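Local coordinates for protein cytochrome P450 (CYP102L1) (Mycobacterium phage Adler, PDB 6N6Q) that carries a haem group and, as a member of the cytochrome P450 family encoded by a phage, probably catalyses monooxygenation of an organic substrate, at residues D63-I68 and H379-W384; D47-Q52 and G361-K366; G385-A388 and E394-S397; A290-A295 and Y448-S453; F204-Q207 and R213-L216. One frame throughout, in Å; residues are numbered along the deposited sequence.

Contact 1 (D63-I68 and H379-W384); sequences DGPELI and HTHRSW
The pyrrolidine ring of Pro-65 rests on the imidazole of His-381, the two side chains crossing at about a right angle. Its CD lies 3.9 Å from the centroid of the His-381 ring and 20° off the normal, so it makes a CH-pi contact over the face, although it is shifted toward the rim. CG reaches further: it stands 3.6 Å from His-381 ND1 and 3.5 Å from Ser-383 OG, wedged against the polar pair those two atoms make. That pair is a hydrogen bond of 2.9 Å between His-381 ND1 and Ser-383 OG, nearly straight at 157°. It would restrain the turn of the imidazole about CB-CG; CG, anti to the backbone N (chi1 -175°), carries the ring toward Pro-65. At the CD2 end of the imidazole, Asp-63 O comes obliquely, 4.0 Å from His-381 CD2. This joins the start of helix 65-71, the B helix of the P450 fold, to the loop that follows helix 375-379. Gly-64 is the N-cap, and its O accepts Ile-68 N at 2.8 Å. In the loop, Trp-384 N bonds to His-381 O at 3.1 Å, closing the short 3-10 turn that presents His-381 and Ser-383. Further out, Trp-384 is tied through NE1 to Ile-408 O and lies in a cation-pi contact with Arg-340, while the backbone of Asp-63 pairs with Gly-48.

Contact 2 (D47-Q52 and G361-K366); sequences DGIFEQ and GRYAFK
Ile-49 and Arg-362 cover opposite faces of the Tyr-363 ring. On one, Ile-49 CG2 sits 3.4 Å above the plane, offset toward the rim and nearest to Tyr-363 CZ; its distance of 3.7 Å to the ring centroid, 22° off the normal, defines a CH-pi contact. On the other, Arg-362 CG stands 3.8 Å above the Tyr-363 plane, over its centre. The phenyl ring of Phe-365 is met differently: Ile-49 CD1 approaches its edge, near the plane, 4.1 Å from Phe-365 CZ. One isoleucine can serve two rings because its branches diverge. CG1 is anti to the backbone N (chi1 -169°) and carries CD1 on in an extended line toward Phe-365, leaving CG2 to face the tyrosine. The contact is wholly apolar across the segments. Both Ile-49 and Tyr-363 also touch a crystal neighbour, so the lattice may influence the exact pose of the tyrosine. Strand 49-53, outermost in the five-stranded beta-1 sheet of the P450 fold, forms its first hairpin with 58-62, where Ile-49 also packs on Val-60 and Val-62. Strand 364-365 belongs to a separate two-stranded hairpin with 356-357, whose Phe-365 meets Trp-77, in the opposite outermost strand, edge-to-face.

Contact 3 (G385-A388 and E394-S397); sequences GPDA and ERMS
Arg-395 reaches Asp-387 by leaving its backbone with CG opposite the N and then bending at chi3 (-39°), which turns the guanidinium toward the type I turn of Gly-385 to Ala-388. Asp-387 answers with CG set between its own N and carbonyl carbon, folding the carboxylate back beside its carbonyl. The end of the arginine grips two atoms of one residue. NH1 gives a salt-bridging hydrogen bond to Asp-387 OD1, 3.1 Å long with an N-H...O angle of 159°; OD1 lies in the guanidinium plane, yet NH1 meets it from above the carboxylate plane, 61° out of it. NH2 donates to Asp-387 O at 2.8 Å, with the carbonyl oxygen tilted from the guanidinium plane. Asp-387 OD2 is turned to Lys-392 in a further salt bridge. Arg-395 NE forms a salt bridge with Glu-337 of helix 329-341. Glu-337 and Arg-340 are the ExxR pair of the P450 K helix, and Arg-395 is probably the arginine of the PERF-type motif (here ending Glu-Arg-Met) that completes the Glu-Arg-Arg triad. Arg-340 also holds Ala-388 O. Asp-387 and Glu-337 are probably kept ionised by these surrounding cations, Lys-392 included, and offset the close approach of Arg-395 and Arg-340.

Contact 4 (A290-A295 and Y448-S453); sequences ALHFLA and YELKVS
Leu-450 and His-292 make the CH-pi part of this contact. CD1 of the leucine stands 4.2 Å from the centroid of the His-292 ring and 15° off its normal, over one face but offset toward the rim. The rest of the leucine follows: Leu-450 CB is 3.9 Å from His-292 NE2, so both the CB and the branch end of the leucine lie against the imidazole. The histidine is brought out toward the second segment because its CG is anti to the backbone N (chi1 164°). Apolar packing comes next. The other methyl, Leu-450 CD2, meets Phe-293 CZ at 3.9 Å, the two side chains at about a right angle, and His-292 CD2 in turn lies 3.6 Å above the Phe-293 ring plane. In fold terms, helix 265-296 is the long central helix of the P450 core, and the contact lies near its C-terminal end; the partner leads into the two-stranded antiparallel hairpin 451-454/458-461. The side chain of Phe-293 is about 13 Å from the haem, so this is a distant flank and not the pocket. An aromatic approach completes the set: His-292 CE1 comes to the edge of the Tyr-448 ring, near its plane, 4.0 Å from CE2. The phenol end is held separately, since Tyr-448 OH bonds to Ser-461 O in the hairpin. Phe-293 also stacks on Phe-391, and Leu-450 leans on Trp-342, beyond helix 329-341.

Contact 5 (F204-Q207 and R213-L216); sequences FYEQ and RRRL
Glu-206 OE1 accepts Arg-214 NH2 at 2.9 Å, a salt bridge whose hydrogen bond is weak, with an N-H...O angle of 138°. The oxygen lies at the edge of the guanidinium, near its plane, but the carboxylate is turned, its plane 75° from that of the guanidinium, so a single nitrogen carries the bond and no flat two-pronged pairing forms. Other atoms confirm how closely the chains cross. Glu-206 CG is 3.4 Å from Arg-214 NH2, and the backbone Glu-206 O is 3.3 Å from Arg-214 CG, which places the arginine's aliphatic start against the glutamate main chain while its end turns back to the carboxylate. Two consecutive bends, at chi2 and chi3, give it that hook. Glu-206 contributes a straight arm beyond CG, leaving its backbone with CG between the N and the carbonyl carbon (chi1 80°). The same carboxylate has a second charged partner: Glu-206 OE2 forms a salt bridge with Arg-197 and a weak hydrogen bond with Tyr-194. One anion is thus shared by two arginines, which would probably keep it ionised. Glu-206 also touches a crystal neighbour, so the lattice may affect the exact pose of its side chain. The contact spans the short, weakly bonded helical turn 206-209 and the beginning of helix 212-237, at the surface. Helix 183-196 and helix 212-237 correspond to the F and G helices of the P450 fold, which makes this the F-G connection; Arg-214 also packs on Tyr-194, in the last turn of helix 183-196.

In the fold
Contacts 1 and 2 share the five-stranded sheet region and touch through Leu-67 on Ile-49, their centres 15 Å apart. Contacts 1 and 3 share the loop after helix 375-379, with Trp-384 on Met-396, whereas contact 4 joins the long helix 265-296 to the region of strand 451-454. Contacts 1 to 4 are all partly buried; contact 5 lies at the surface, across the chain's centre from contact 3. Chemistry divides otherwise: contacts 1, 2 and 4 rest mainly on aliphatic carbon over ring faces, with edge contacts in 2 and 4. In contact 3 the arginine takes a carboxylate and a backbone carbonyl of one residue, in contact 5 a single carboxylate oxygen.

Contact 1 (D63-I68 and H379-W384)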
# COMPACT_ATOMS: atom_id res chain seq x y z
N ASP A 63 1.06 -13.41 -16.05
CA ASP A 63 1.47 -13.98 -14.77
C ASP A 63 2.65 -14.93 -14.90
O ASP A 63 2.93 -15.68 -13.95
CB ASP A 63 0.29 -14.70 -14.09
CG ASP A 63 -0.27 -15.83 -14.93
OD1 ASP A 63 0.09 -15.93 -16.12
OD2 ASP A 63 -1.07 -16.63 -14.40
N GLY A 64 3.35 -14.93 -16.03
CA GLY A 64 4.50 -15.78 -16.23
C GLY A 64 5.80 -15.06 -15.98
O GLY A 64 5.96 -13.88 -16.32
N PRO A 65 6.78 -15.76 -15.39
CA PRO A 65 8.03 -15.08 -15.00
C PRO A 65 8.78 -14.45 -16.17
O PRO A 65 9.17 -13.28 -16.08
CB PRO A 65 8.83 -16.20 -14.33
CG PRO A 65 7.80 -17.18 -13.88
CD PRO A 65 6.74 -17.15 -14.92
N GLU A 66 9.02 -15.20 -17.25
CA GLU A 66 9.76 -14.64 -18.38
C GLU A 66 8.96 -13.55 -19.09
O GLU A 66 9.53 -12.56 -19.56
CB GLU A 66 10.14 -15.74 -19.36
CG GLU A 66 11.27 -16.65 -18.89
CD GLU A 66 10.77 -17.81 -18.05
OE1 GLU A 66 9.54 -17.88 -17.81
OE2 GLU A 66 11.60 -18.65 -17.64
N LEU A 67 7.64 -13.72 -19.18
CA LEU A 67 6.81 -12.72 -19.85
C LEU A 67 6.74 -11.43 -19.05
O LEU A 67 6.82 -10.34 -19.62
CB LEU A 67 5.41 -13.28 -20.10
CG LEU A 67 5.28 -14.34 -21.19
CD1 LEU A 67 3.88 -14.93 -21.19
CD2 LEU A 67 5.60 -13.74 -22.55
N ILE A 68 6.61 -11.53 -17.72
CA ILE A 68 6.45 -10.33 -16.90
C ILE A 68 7.70 -9.47 -16.95
O ILE A 68 7.61 -8.24 -17.07
CB ILE A 68 6.08 -10.73 -15.45
CG1 ILE A 68 4.62 -11.15 -15.37
CG2 ILE A 68 6.35 -9.58 -14.50
CD1 ILE A 68 4.19 -11.59 -13.99
N HIS A 379 3.88 -14.08 -7.64
CA HIS A 379 4.56 -14.30 -6.38
C HIS A 379 4.32 -15.70 -5.84
O HIS A 379 5.17 -16.25 -5.13
CB HIS A 379 4.12 -13.26 -5.35
CG HIS A 379 4.65 -11.88 -5.62
ND1 HIS A 379 4.39 -10.81 -4.80
CD2 HIS A 379 5.42 -11.41 -6.63
CE1 HIS A 379 4.98 -9.73 -5.28
NE2 HIS A 379 5.61 -10.07 -6.39
N THR A 380 3.17 -16.30 -6.15
CA THR A 380 2.86 -17.66 -5.76
C THR A 380 3.07 -18.65 -6.90
O THR A 380 2.63 -19.80 -6.80
CB THR A 380 1.42 -17.75 -5.25
OG1 THR A 380 0.51 -17.46 -6.32
CG2 THR A 380 1.19 -16.75 -4.12
N HIS A 381 3.74 -18.23 -7.97
CA HIS A 381 3.94 -19.07 -9.13
C HIS A 381 4.81 -20.28 -8.78
O HIS A 381 5.55 -20.28 -7.79
CB HIS A 381 4.57 -18.26 -10.27
CG HIS A 381 4.70 -19.02 -11.55
ND1 HIS A 381 5.89 -19.58 -11.97
CD2 HIS A 381 3.79 -19.30 -12.52
CE1 HIS A 381 5.71 -20.18 -13.13
NE2 HIS A 381 4.44 -20.03 -13.49
N ARG A 382 4.72 -21.31 -9.62
CA ARG A 382 5.46 -22.55 -9.39
C ARG A 382 6.97 -22.34 -9.40
O ARG A 382 7.69 -23.16 -8.83
CB ARG A 382 5.06 -23.58 -10.45
CG ARG A 382 5.50 -25.01 -10.15
CD ARG A 382 4.81 -26.00 -11.08
NE ARG A 382 5.12 -25.75 -12.49
CZ ARG A 382 6.07 -26.39 -13.17
NH1 ARG A 382 6.81 -27.31 -12.57
NH2 ARG A 382 6.28 -26.10 -14.44
N SER A 383 7.45 -21.27 -10.02
CA SER A 383 8.88 -20.99 -10.05
C SER A 383 9.45 -20.65 -8.67
O SER A 383 10.68 -20.65 -8.51
CB SER A 383 9.18 -19.85 -11.02
OG SER A 383 8.38 -18.71 -10.74
N TRP A 384 8.61 -20.37 -7.68
CA TRP A 384 9.06 -20.16 -6.31
C TRP A 384 9.28 -21.47 -5.56
O TRP A 384 9.46 -21.45 -4.34
CB TRP A 384 8.06 -19.29 -5.55
CG TRP A 384 8.17 -17.83 -5.87
CD1 TRP A 384 7.52 -17.16 -6.87
CD2 TRP A 384 8.97 -16.86 -5.20
NE1 TRP A 384 7.87 -15.84 -6.86
CE2 TRP A 384 8.76 -15.62 -5.84
CE3 TRP A 384 9.85 -16.91 -4.11
CZ2 TRP A 384 9.39 -14.45 -5.43
CZ3 TRP A 384 10.48 -15.75 -3.71
CH2 TRP A 384 10.25 -14.54 -4.37

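Contact 2 (D47-Q52 and G361-K366)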
# COMPACT_ATOMS: atom_id res chain seq x y z
N ASP A 47 -0.45 -20.45 -20.20
CA ASP A 47 1.01 -20.51 -20.20
C ASP A 47 1.64 -19.15 -19.93
O ASP A 47 2.67 -18.80 -20.51
CB ASP A 47 1.52 -21.07 -21.52
CG ASP A 47 1.55 -22.58 -21.54
OD1 ASP A 47 1.95 -23.18 -20.51
OD2 ASP A 47 1.17 -23.18 -22.57
N GLY A 48 1.04 -18.36 -19.04
CA GLY A 48 1.63 -17.10 -18.61
C GLY A 48 0.97 -15.85 -19.15
O GLY A 48 1.36 -14.75 -18.74
N ILE A 49 0.00 -15.97 -20.06
CA ILE A 49 -0.68 -14.80 -20.60
C ILE A 49 -1.98 -15.27 -21.24
O ILE A 49 -2.05 -16.37 -21.80
CB ILE A 49 0.22 -14.03 -21.60
CG1 ILE A 49 -0.40 -12.68 -21.96
CG2 ILE A 49 0.48 -14.87 -22.84
CD1 ILE A 49 0.47 -11.83 -22.86
N PHE A 50 -3.02 -14.44 -21.14
CA PHE A 50 -4.36 -14.81 -21.59
C PHE A 50 -5.24 -13.57 -21.53
O PHE A 50 -4.79 -12.48 -21.16
CB PHE A 50 -4.94 -15.94 -20.75
CG PHE A 50 -5.01 -15.63 -19.28
CD1 PHE A 50 -3.90 -15.82 -18.46
CD2 PHE A 50 -6.17 -15.14 -18.71
CE1 PHE A 50 -3.96 -15.53 -17.11
CE2 PHE A 50 -6.24 -14.85 -17.36
CZ PHE A 50 -5.13 -15.05 -16.56
N GLU A 51 -6.51 -13.75 -21.88
CA GLU A 51 -7.53 -12.71 -21.78
C GLU A 51 -8.61 -13.15 -20.80
O GLU A 51 -8.83 -14.35 -20.58
CB GLU A 51 -8.18 -12.42 -23.14
CG GLU A 51 -7.29 -11.74 -24.16
CD GLU A 51 -8.02 -11.49 -25.47
OE1 GLU A 51 -8.92 -12.29 -25.81
OE2 GLU A 51 -7.72 -10.48 -26.14
N GLN A 52 -9.31 -12.17 -20.23
CA GLN A 52 -10.39 -12.46 -19.30
C GLN A 52 -11.26 -11.23 -19.11
O GLN A 52 -10.74 -10.12 -18.96
CB GLN A 52 -9.86 -12.94 -17.95
CG GLN A 52 -10.94 -13.40 -17.00
CD GLN A 52 -11.75 -14.54 -17.58
OE1 GLN A 52 -11.20 -15.47 -18.17
NE2 GLN A 52 -13.07 -14.48 -17.41
N GLY A 361 8.54 -13.62 -29.95
CA GLY A 361 7.95 -13.12 -31.16
C GLY A 361 6.44 -13.28 -31.24
O GLY A 361 5.79 -12.58 -32.02
N ARG A 362 5.88 -14.20 -30.45
CA ARG A 362 4.44 -14.27 -30.31
C ARG A 362 3.94 -13.10 -29.46
O ARG A 362 4.73 -12.37 -28.85
CB ARG A 362 4.04 -15.62 -29.69
CG ARG A 362 2.55 -15.95 -29.77
CD ARG A 362 2.31 -17.45 -29.74
NE ARG A 362 3.03 -18.10 -28.65
CZ ARG A 362 2.99 -19.41 -28.42
NH1 ARG A 362 2.27 -20.20 -29.20
NH2 ARG A 362 3.67 -19.93 -27.41
N TYR A 363 2.62 -12.91 -29.45
CA TYR A 363 1.99 -11.84 -28.68
C TYR A 363 2.52 -10.48 -29.12
O TYR A 363 3.45 -9.94 -28.51
CB TYR A 363 2.21 -12.04 -27.18
CG TYR A 363 2.02 -13.46 -26.71
CD1 TYR A 363 0.78 -14.09 -26.83
CD2 TYR A 363 3.06 -14.17 -26.13
CE1 TYR A 363 0.60 -15.39 -26.40
CE2 TYR A 363 2.89 -15.47 -25.69
CZ TYR A 363 1.65 -16.08 -25.83
OH TYR A 363 1.47 -17.37 -25.39
N ALA A 364 1.94 -9.92 -30.18
CA ALA A 364 2.30 -8.59 -30.63
C ALA A 364 1.44 -7.55 -29.93
O ALA A 364 0.28 -7.80 -29.58
CB ALA A 364 2.14 -8.46 -32.14
N PHE A 365 2.01 -6.37 -29.72
CA PHE A 365 1.31 -5.28 -29.04
C PHE A 365 1.58 -3.98 -29.77
O PHE A 365 2.74 -3.58 -29.93
CB PHE A 365 1.74 -5.18 -27.57
CG PHE A 365 1.30 -6.35 -26.73
CD1 PHE A 365 0.03 -6.40 -26.20
CD2 PHE A 365 2.18 -7.39 -26.48
CE1 PHE A 365 -0.38 -7.47 -25.43
CE2 PHE A 365 1.78 -8.47 -25.71
CZ PHE A 365 0.50 -8.51 -25.18
N LYS A 366 0.51 -3.32 -30.21
CA LYS A 366 0.62 -1.97 -30.74
C LYS A 366 0.88 -0.99 -29.60
O LYS A 366 0.54 -1.25 -28.44
CB LYS A 366 -0.67 -1.61 -31.49
CG LYS A 366 -0.86 -0.15 -31.86
CD LYS A 366 0.22 0.35 -32.80
CE LYS A 366 0.07 1.85 -33.05
NZ LYS A 366 -0.22 2.58 -31.78

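Contact 3 (G385-A388 and E394-S397)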
# COMPACT_ATOMS: atom_id res chain seq x y z
N GLY A 385 9.26 -22.61 -6.26
CA GLY A 385 9.45 -23.89 -5.64
C GLY A 385 8.13 -24.58 -5.36
O GLY A 385 7.05 -23.99 -5.48
N PRO A 386 8.19 -25.86 -4.97
CA PRO A 386 6.96 -26.61 -4.71
C PRO A 386 6.22 -26.17 -3.45
O PRO A 386 5.06 -26.56 -3.27
CB PRO A 386 7.45 -28.06 -4.57
CG PRO A 386 8.87 -27.93 -4.13
CD PRO A 386 9.40 -26.69 -4.79
N ASP A 387 6.85 -25.37 -2.59
CA ASP A 387 6.23 -24.89 -1.36
C ASP A 387 5.88 -23.41 -1.45
O ASP A 387 6.03 -22.66 -0.49
CB ASP A 387 7.15 -25.15 -0.16
CG ASP A 387 8.50 -24.46 -0.30
OD1 ASP A 387 8.80 -23.95 -1.40
OD2 ASP A 387 9.25 -24.43 0.70
N ALA A 388 5.40 -22.98 -2.62
CA ALA A 388 5.11 -21.57 -2.83
C ALA A 388 3.90 -21.09 -2.04
O ALA A 388 3.76 -19.88 -1.83
CB ALA A 388 4.90 -21.29 -4.32
N GLU A 394 12.36 -17.56 5.73
CA GLU A 394 13.73 -17.84 5.31
C GLU A 394 13.85 -17.96 3.79
O GLU A 394 14.97 -17.86 3.26
CB GLU A 394 14.24 -19.12 5.98
CG GLU A 394 14.56 -18.98 7.46
CD GLU A 394 13.37 -19.29 8.36
OE1 GLU A 394 12.22 -19.24 7.87
OE2 GLU A 394 13.59 -19.60 9.55
N ARG A 395 12.74 -18.16 3.09
CA ARG A 395 12.76 -18.22 1.63
C ARG A 395 13.25 -16.91 1.02
O ARG A 395 13.94 -16.93 -0.01
CB ARG A 395 11.36 -18.56 1.11
CG ARG A 395 11.21 -18.51 -0.39
CD ARG A 395 9.77 -18.18 -0.77
NE ARG A 395 8.80 -18.84 0.10
CZ ARG A 395 8.42 -20.10 -0.03
NH1 ARG A 395 8.93 -20.86 -1.00
NH2 ARG A 395 7.53 -20.61 0.80
N MET A 396 12.91 -15.78 1.63
CA MET A 396 13.17 -14.47 1.03
C MET A 396 14.60 -13.98 1.27
O MET A 396 14.86 -12.79 1.03
CB MET A 396 12.17 -13.45 1.56
CG MET A 396 10.72 -13.80 1.27
SD MET A 396 10.43 -14.10 -0.48
CE MET A 396 10.78 -12.49 -1.17
N SER A 397 15.51 -14.84 1.71
CA SER A 397 16.90 -14.43 1.84
C SER A 397 17.56 -14.33 0.47
O SER A 397 17.10 -14.91 -0.52
CB SER A 397 17.67 -15.42 2.72
OG SER A 397 17.84 -16.66 2.05

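Contact 4 (A290-A295 and Y448-S453)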
# COMPACT_ATOMS: atom_id res chain seq x y z
N ALA A 290 0.95 -9.80 8.22
CA ALA A 290 2.08 -10.26 9.01
C ALA A 290 1.68 -10.60 10.44
O ALA A 290 2.24 -11.53 11.03
CB ALA A 290 3.18 -9.20 9.02
N LEU A 291 0.70 -9.88 11.00
CA LEU A 291 0.21 -10.24 12.33
C LEU A 291 -0.50 -11.58 12.31
O LEU A 291 -0.39 -12.36 13.26
CB LEU A 291 -0.72 -9.14 12.85
CG LEU A 291 -0.02 -7.87 13.34
CD1 LEU A 291 -1.04 -6.84 13.81
CD2 LEU A 291 0.96 -8.21 14.44
N HIS A 292 -1.24 -11.87 11.24
CA HIS A 292 -1.91 -13.17 11.13
C HIS A 292 -0.90 -14.30 11.07
O HIS A 292 -1.02 -15.30 11.79
CB HIS A 292 -2.82 -13.20 9.91
CG HIS A 292 -3.24 -14.58 9.51
ND1 HIS A 292 -4.22 -15.28 10.18
CD2 HIS A 292 -2.80 -15.39 8.52
CE1 HIS A 292 -4.37 -16.47 9.62
NE2 HIS A 292 -3.52 -16.56 8.61
N PHE A 293 0.10 -14.17 10.20
CA PHE A 293 1.07 -15.25 10.04
C PHE A 293 1.98 -15.39 11.26
O PHE A 293 2.48 -16.48 11.53
CB PHE A 293 1.89 -15.03 8.77
CG PHE A 293 1.14 -15.34 7.50
CD1 PHE A 293 0.45 -16.53 7.37
CD2 PHE A 293 1.12 -14.44 6.45
CE1 PHE A 293 -0.24 -16.83 6.21
CE2 PHE A 293 0.43 -14.72 5.28
CZ PHE A 293 -0.26 -15.92 5.16
N LEU A 294 2.19 -14.30 12.00
CA LEU A 294 2.93 -14.41 13.26
C LEU A 294 2.08 -15.06 14.35
O LEU A 294 2.61 -15.78 15.20
CB LEU A 294 3.41 -13.03 13.72
CG LEU A 294 4.57 -12.40 12.95
CD1 LEU A 294 4.77 -10.95 13.38
CD2 LEU A 294 5.85 -13.19 13.14
N ALA A 295 0.77 -14.82 14.34
CA ALA A 295 -0.13 -15.42 15.31
C ALA A 295 -0.49 -16.86 14.98
O ALA A 295 -1.14 -17.52 15.79
CB ALA A 295 -1.41 -14.59 15.44
N TYR A 448 -10.91 -19.91 12.87
CA TYR A 448 -10.80 -18.95 11.78
C TYR A 448 -9.81 -19.44 10.73
O TYR A 448 -8.79 -20.06 11.05
CB TYR A 448 -10.37 -17.58 12.31
CG TYR A 448 -9.99 -16.60 11.23
CD1 TYR A 448 -10.95 -15.84 10.57
CD2 TYR A 448 -8.66 -16.43 10.85
CE1 TYR A 448 -10.60 -14.95 9.58
CE2 TYR A 448 -8.30 -15.54 9.86
CZ TYR A 448 -9.28 -14.80 9.23
OH TYR A 448 -8.93 -13.91 8.24
N GLU A 449 -10.11 -19.14 9.47
CA GLU A 449 -9.21 -19.43 8.36
C GLU A 449 -9.11 -18.20 7.47
O GLU A 449 -10.05 -17.40 7.38
CB GLU A 449 -9.67 -20.65 7.57
CG GLU A 449 -9.27 -21.96 8.23
CD GLU A 449 -10.32 -23.05 8.06
OE1 GLU A 449 -11.19 -22.91 7.18
OE2 GLU A 449 -10.27 -24.04 8.82
N LEU A 450 -7.97 -18.06 6.80
CA LEU A 450 -7.61 -16.82 6.11
C LEU A 450 -8.48 -16.64 4.87
O LEU A 450 -8.39 -17.42 3.92
CB LEU A 450 -6.13 -16.83 5.75
CG LEU A 450 -5.60 -15.58 5.06
CD1 LEU A 450 -5.80 -14.35 5.93
CD2 LEU A 450 -4.13 -15.75 4.70
N LYS A 451 -9.32 -15.61 4.88
CA LYS A 451 -10.08 -15.17 3.72
C LYS A 451 -9.64 -13.76 3.36
O LYS A 451 -9.50 -12.90 4.24
CB LYS A 451 -11.59 -15.21 3.99
CG LYS A 451 -12.28 -16.47 3.47
CD LYS A 451 -11.59 -17.74 3.94
CE LYS A 451 -12.33 -18.98 3.47
NZ LYS A 451 -13.69 -19.07 4.06
N VAL A 452 -9.42 -13.52 2.07
CA VAL A 452 -8.87 -12.26 1.59
C VAL A 452 -9.91 -11.58 0.71
O VAL A 452 -10.26 -12.10 -0.36
CB VAL A 452 -7.56 -12.46 0.83
CG1 VAL A 452 -7.09 -11.15 0.23
CG2 VAL A 452 -6.50 -13.04 1.75
N SER A 453 -10.40 -10.43 1.16
CA SER A 453 -11.27 -9.60 0.34
C SER A 453 -10.44 -8.66 -0.52
O SER A 453 -9.26 -8.42 -0.26
CB SER A 453 -12.24 -8.80 1.22
OG SER A 453 -11.56 -7.79 1.94

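Contact 5 (F204-Q207 and R213-L216)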
# COMPACT_ATOMS: atom_id res chain seq x y z
N PHE A 204 -27.71 7.25 -15.36
CA PHE A 204 -27.46 7.98 -16.59
C PHE A 204 -27.59 9.49 -16.42
O PHE A 204 -27.03 10.24 -17.23
CB PHE A 204 -28.41 7.52 -17.69
CG PHE A 204 -28.08 6.17 -18.26
CD1 PHE A 204 -26.79 5.66 -18.17
CD2 PHE A 204 -29.04 5.42 -18.91
CE1 PHE A 204 -26.48 4.42 -18.70
CE2 PHE A 204 -28.74 4.18 -19.44
CZ PHE A 204 -27.46 3.68 -19.34
N TYR A 205 -28.29 9.95 -15.39
CA TYR A 205 -28.57 11.37 -15.21
C TYR A 205 -28.30 11.79 -13.78
O TYR A 205 -29.08 12.54 -13.17
CB TYR A 205 -30.00 11.69 -15.63
CG TYR A 205 -30.37 11.07 -16.96
CD1 TYR A 205 -29.96 11.65 -18.15
CD2 TYR A 205 -31.12 9.90 -17.03
CE1 TYR A 205 -30.29 11.09 -19.38
CE2 TYR A 205 -31.46 9.33 -18.24
CZ TYR A 205 -31.04 9.93 -19.42
OH TYR A 205 -31.37 9.37 -20.63
N GLU A 206 -27.20 11.30 -13.20
CA GLU A 206 -26.83 11.73 -11.86
C GLU A 206 -26.35 13.17 -11.85
O GLU A 206 -26.43 13.85 -10.82
CB GLU A 206 -25.74 10.82 -11.28
CG GLU A 206 -24.34 11.14 -11.79
CD GLU A 206 -23.28 10.21 -11.23
OE1 GLU A 206 -22.13 10.24 -11.74
OE2 GLU A 206 -23.58 9.45 -10.29
N GLN A 207 -25.86 13.66 -12.99
CA GLN A 207 -25.36 15.02 -13.11
C GLN A 207 -26.47 16.06 -13.05
O GLN A 207 -26.18 17.25 -12.90
CB GLN A 207 -24.59 15.18 -14.42
CG GLN A 207 -25.47 15.19 -15.67
CD GLN A 207 -26.02 13.82 -16.03
OE1 GLN A 207 -25.61 12.80 -15.47
NE2 GLN A 207 -26.97 13.79 -16.96
N ARG A 213 -27.27 11.11 -3.35
CA ARG A 213 -25.91 10.58 -3.47
C ARG A 213 -25.00 11.57 -4.20
O ARG A 213 -23.90 11.87 -3.74
CB ARG A 213 -25.93 9.23 -4.18
CG ARG A 213 -24.59 8.50 -4.20
CD ARG A 213 -24.13 8.12 -2.80
NE ARG A 213 -23.23 9.11 -2.22
CZ ARG A 213 -21.91 8.96 -2.11
NH1 ARG A 213 -21.18 9.92 -1.57
NH2 ARG A 213 -21.34 7.84 -2.53
N ARG A 214 -25.45 12.08 -5.35
CA ARG A 214 -24.66 13.07 -6.08
C ARG A 214 -24.48 14.34 -5.25
O ARG A 214 -23.42 14.97 -5.28
CB ARG A 214 -25.32 13.38 -7.43
CG ARG A 214 -25.00 14.75 -8.03
CD ARG A 214 -23.54 14.91 -8.44
NE ARG A 214 -23.08 13.87 -9.35
CZ ARG A 214 -21.90 13.89 -9.96
NH1 ARG A 214 -21.05 14.89 -9.75
NH2 ARG A 214 -21.56 12.90 -10.77
N ARG A 215 -25.51 14.72 -4.49
CA ARG A 215 -25.39 15.91 -3.65
C ARG A 215 -24.44 15.66 -2.48
O ARG A 215 -23.67 16.56 -2.10
CB ARG A 215 -26.77 16.34 -3.14
CG ARG A 215 -26.88 17.82 -2.85
CD ARG A 215 -28.34 18.26 -2.81
NE ARG A 215 -29.03 17.97 -4.06
CZ ARG A 215 -30.27 18.36 -4.34
NH1 ARG A 215 -30.82 18.05 -5.51
NH2 ARG A 215 -30.96 19.07 -3.46
N LEU A 216 -24.47 14.46 -1.91
CA LEU A 216 -23.52 14.12 -0.85
C LEU A 216 -22.09 14.10 -1.37
O LEU A 216 -21.16 14.47 -0.66
CB LEU A 216 -23.90 12.78 -0.22
CG LEU A 216 -23.00 12.24 0.89
CD1 LEU A 216 -22.93 13.22 2.05
CD2 LEU A 216 -23.49 10.88 1.37